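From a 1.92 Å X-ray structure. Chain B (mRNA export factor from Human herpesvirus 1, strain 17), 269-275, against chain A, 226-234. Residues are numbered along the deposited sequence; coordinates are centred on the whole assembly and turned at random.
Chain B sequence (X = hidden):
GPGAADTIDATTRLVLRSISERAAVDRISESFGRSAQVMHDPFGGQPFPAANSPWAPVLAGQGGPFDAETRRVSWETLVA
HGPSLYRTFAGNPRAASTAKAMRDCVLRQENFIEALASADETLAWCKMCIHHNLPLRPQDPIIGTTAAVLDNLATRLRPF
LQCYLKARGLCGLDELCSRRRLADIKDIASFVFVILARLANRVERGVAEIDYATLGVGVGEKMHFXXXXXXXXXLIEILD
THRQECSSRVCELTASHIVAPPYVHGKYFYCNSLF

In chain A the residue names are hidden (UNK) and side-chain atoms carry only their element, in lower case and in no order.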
# COMPACT_ATOMS: atom_id res chain seq x y z
N PHE B 269 4.60 -15.39 13.84
CA PHE B 269 5.96 -15.92 13.73
C PHE B 269 6.72 -15.43 12.50
O PHE B 269 6.13 -14.86 11.57
CB PHE B 269 5.94 -17.46 13.71
CG PHE B 269 5.16 -18.06 12.57
CD1 PHE B 269 5.76 -18.29 11.35
CD2 PHE B 269 3.82 -18.40 12.73
CE1 PHE B 269 5.05 -18.84 10.29
CE2 PHE B 269 3.10 -18.94 11.67
CZ PHE B 269 3.72 -19.16 10.46
N TYR B 270 8.03 -15.63 12.53
CA TYR B 270 8.91 -15.42 11.39
C TYR B 270 9.60 -16.73 11.07
O TYR B 270 10.31 -17.28 11.91
CB TYR B 270 9.94 -14.32 11.68
CG TYR B 270 11.00 -14.13 10.61
CD1 TYR B 270 10.65 -13.78 9.31
CD2 TYR B 270 12.35 -14.26 10.91
CE1 TYR B 270 11.62 -13.60 8.33
CE2 TYR B 270 13.32 -14.07 9.94
CZ TYR B 270 12.95 -13.74 8.66
OH TYR B 270 13.92 -13.55 7.69
N CYS B 271 9.39 -17.25 9.86
CA CYS B 271 10.02 -18.50 9.45
C CYS B 271 10.72 -18.35 8.11
O CYS B 271 10.08 -18.20 7.07
CB CYS B 271 8.99 -19.63 9.38
SG CYS B 271 9.74 -21.27 9.17
N ASN B 272 12.05 -18.39 8.16
CA ASN B 272 12.88 -18.27 6.97
C ASN B 272 13.97 -19.34 7.01
O ASN B 272 14.90 -19.26 7.80
CB ASN B 272 13.49 -16.87 6.88
CG ASN B 272 14.31 -16.66 5.63
OD1 ASN B 272 14.68 -17.61 4.94
ND2 ASN B 272 14.62 -15.40 5.33
N SER B 273 13.84 -20.35 6.15
CA SER B 273 14.77 -21.47 6.13
C SER B 273 15.95 -21.25 5.19
O SER B 273 16.83 -22.10 5.10
CB SER B 273 14.05 -22.75 5.73
OG SER B 273 12.93 -23.00 6.57
N LEU B 274 15.97 -20.12 4.48
CA LEU B 274 16.92 -19.93 3.39
C LEU B 274 18.11 -19.04 3.75
O LEU B 274 19.22 -19.27 3.27
CB LEU B 274 16.20 -19.36 2.16
CG LEU B 274 15.02 -20.20 1.66
CD1 LEU B 274 14.37 -19.55 0.45
CD2 LEU B 274 15.45 -21.63 1.34
N PHE B 275 17.90 -18.04 4.60
CA PHE B 275 19.02 -17.22 5.08
C PHE B 275 18.69 -16.57 6.42
O PHE B 275 17.53 -16.52 6.83
CB PHE B 275 19.40 -16.15 4.05
CG PHE B 275 18.37 -15.06 3.89
CD1 PHE B 275 18.34 -13.98 4.75
CD2 PHE B 275 17.45 -15.11 2.85
CE1 PHE B 275 17.41 -12.97 4.60
CE2 PHE B 275 16.51 -14.10 2.70
CZ PHE B 275 16.49 -13.04 3.57
N UNK A 226 7.35 -25.02 -2.35
CA UNK A 226 7.57 -23.81 -1.55
C UNK A 226 8.39 -24.10 -0.30
O UNK A 226 8.07 -24.98 0.49
c UNK A 226 6.90 -20.81 -0.52
o UNK A 226 7.07 -19.02 2.64
c UNK A 226 6.44 -22.06 -0.12
c UNK A 226 6.86 -20.03 1.73
c UNK A 226 6.21 -22.27 1.23
c UNK A 226 6.41 -21.26 2.15
c UNK A 226 7.11 -19.80 0.39
c UNK A 226 6.24 -23.17 -1.13
N UNK A 227 9.47 -23.33 -0.13
CA UNK A 227 10.28 -23.40 1.07
C UNK A 227 10.10 -22.10 1.87
O UNK A 227 10.10 -21.02 1.28
c UNK A 227 11.75 -23.61 0.73
c UNK A 227 12.09 -24.89 -0.03
c UNK A 227 11.85 -26.12 0.84
c UNK A 227 13.53 -24.87 -0.53
N UNK A 228 9.94 -22.20 3.20
CA UNK A 228 9.76 -20.97 3.98
C UNK A 228 10.89 -19.95 3.76
O UNK A 228 12.06 -20.30 3.90
c UNK A 228 9.75 -21.47 5.43
c UNK A 228 9.29 -22.88 5.33
c UNK A 228 9.87 -23.40 4.05
N UNK A 229 10.52 -18.73 3.41
CA UNK A 229 11.49 -17.68 3.14
C UNK A 229 11.67 -17.38 1.66
O UNK A 229 12.36 -16.42 1.30
N UNK A 230 11.04 -18.18 0.81
CA UNK A 230 11.21 -18.07 -0.63
C UNK A 230 10.66 -16.76 -1.20
O UNK A 230 11.23 -16.21 -2.15
c UNK A 230 10.56 -19.26 -1.33
N UNK A 231 9.56 -16.26 -0.65
CA UNK A 231 9.01 -14.98 -1.10
C UNK A 231 10.03 -13.88 -0.88
O UNK A 231 10.32 -13.09 -1.79
c UNK A 231 7.72 -14.64 -0.35
s UNK A 231 6.34 -15.75 -0.66
N UNK A 232 10.58 -13.82 0.32
CA UNK A 232 11.55 -12.79 0.68
C UNK A 232 12.83 -12.93 -0.14
O UNK A 232 13.25 -12.00 -0.81
s UNK A 232 13.09 -11.78 4.42
c UNK A 232 11.86 -12.86 2.17
c UNK A 232 12.89 -11.83 2.63
c UNK A 232 11.58 -10.95 4.90
N UNK A 233 13.46 -14.10 -0.07
CA UNK A 233 14.70 -14.34 -0.80
C UNK A 233 14.51 -14.10 -2.29
O UNK A 233 15.33 -13.44 -2.94
c UNK A 233 15.20 -15.76 -0.55
N UNK A 234 13.42 -14.64 -2.84
CA UNK A 234 13.18 -14.59 -4.27
C UNK A 234 12.94 -13.20 -4.83
O UNK A 234 13.46 -12.85 -5.89

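Position 226 of chain A carries one carbon and then a ring of six carbons bearing an oxygen, which identifies A:Tyr226. It makes no contact with the chain B stretch; its hydroxyl is hydrogen-bonded elsewhere in the structure.

At position 227 four side-chain carbons fork at the second, and the first carbon points toward chain B. This is leucine, since isoleucine or valine would branch at the first carbon. A:Leu227 CD1 lies 4.2 Å from B:Leu274 CD2, an apolar contact. The backbone O of A:Leu227 accepts a hydrogen bond from the N of position 230, 3.0 Å away, closing a type II turn.

Position 228 has three carbons that close a ring onto the backbone N, which only proline does. A:Pro228 suits the second place of the turn, where its phi of -55° is natural to the ring. Its CB packs 3.7 Å from B:Cys271 SG, and its O, free to face chain B, receives the hydrogen bond from B:Ser273 N at 2.9 Å.

Position 229 has no side-chain atoms and is therefore glycine. Two constraints agree with this. At phi 104° and psi -7°, a CB would be jammed against the preceding carbonyl O, and it would also lie 2.2 Å from B:Asn272 OD1, a clash. The bare CA of A:Gly229 instead lets B:Asn272 OD1 approach to 3.7 Å, directly before the helix begins.

A single carbon at position 230, pointing away from chain B, marks alanine. The CB of A:Ala230 turns away from chain B; its backbone N lies 3.6 Å from B:Leu274 CD1, and its CB 4.2 Å from that methyl.

One carbon followed by sulfur at position 231 is cysteine. A:Cys231 points sideways and makes no contact with the chain B stretch.

Position 232 bears an unbranched chain of two carbons, sulfur and a carbon: methionine. Extended through chi1 and chi2, A:Met232 reaches two aromatic residues. Its SD lies 3.7 Å from B:Phe275 CZ, approaching that ring obliquely, and 3.8 Å from B:Tyr270 OH.

Position 233 again has one carbon, now directed toward chain B, so it is alanine. The CB of A:Ala233 sits 3.9 Å from B:Phe275 CE2, at the ring edge, and 4.0 Å from B:Leu274 CD1.

Position 234 lacks a side chain and is glycine. Nothing of the chain B stretch lies near the place of a CB on A:Gly234, but such a CB would clash with A:Ala230 O at 2.7 Å.

The contact thus joins one directional bond to apolar packing. B:Asn272 shapes the chain B loop: its OD1 accepts from B:Leu274 N at 2.9 Å, and its ND2 donates to B:Tyr270 OH at 3.1 Å. The loop so braced offers B:Ser273 N to the turn, while B:Leu274 rests on the turn and the start of the helix and B:Phe275 meets the first helical turn.

Chain A, residues 226-234: YLPGACMAG
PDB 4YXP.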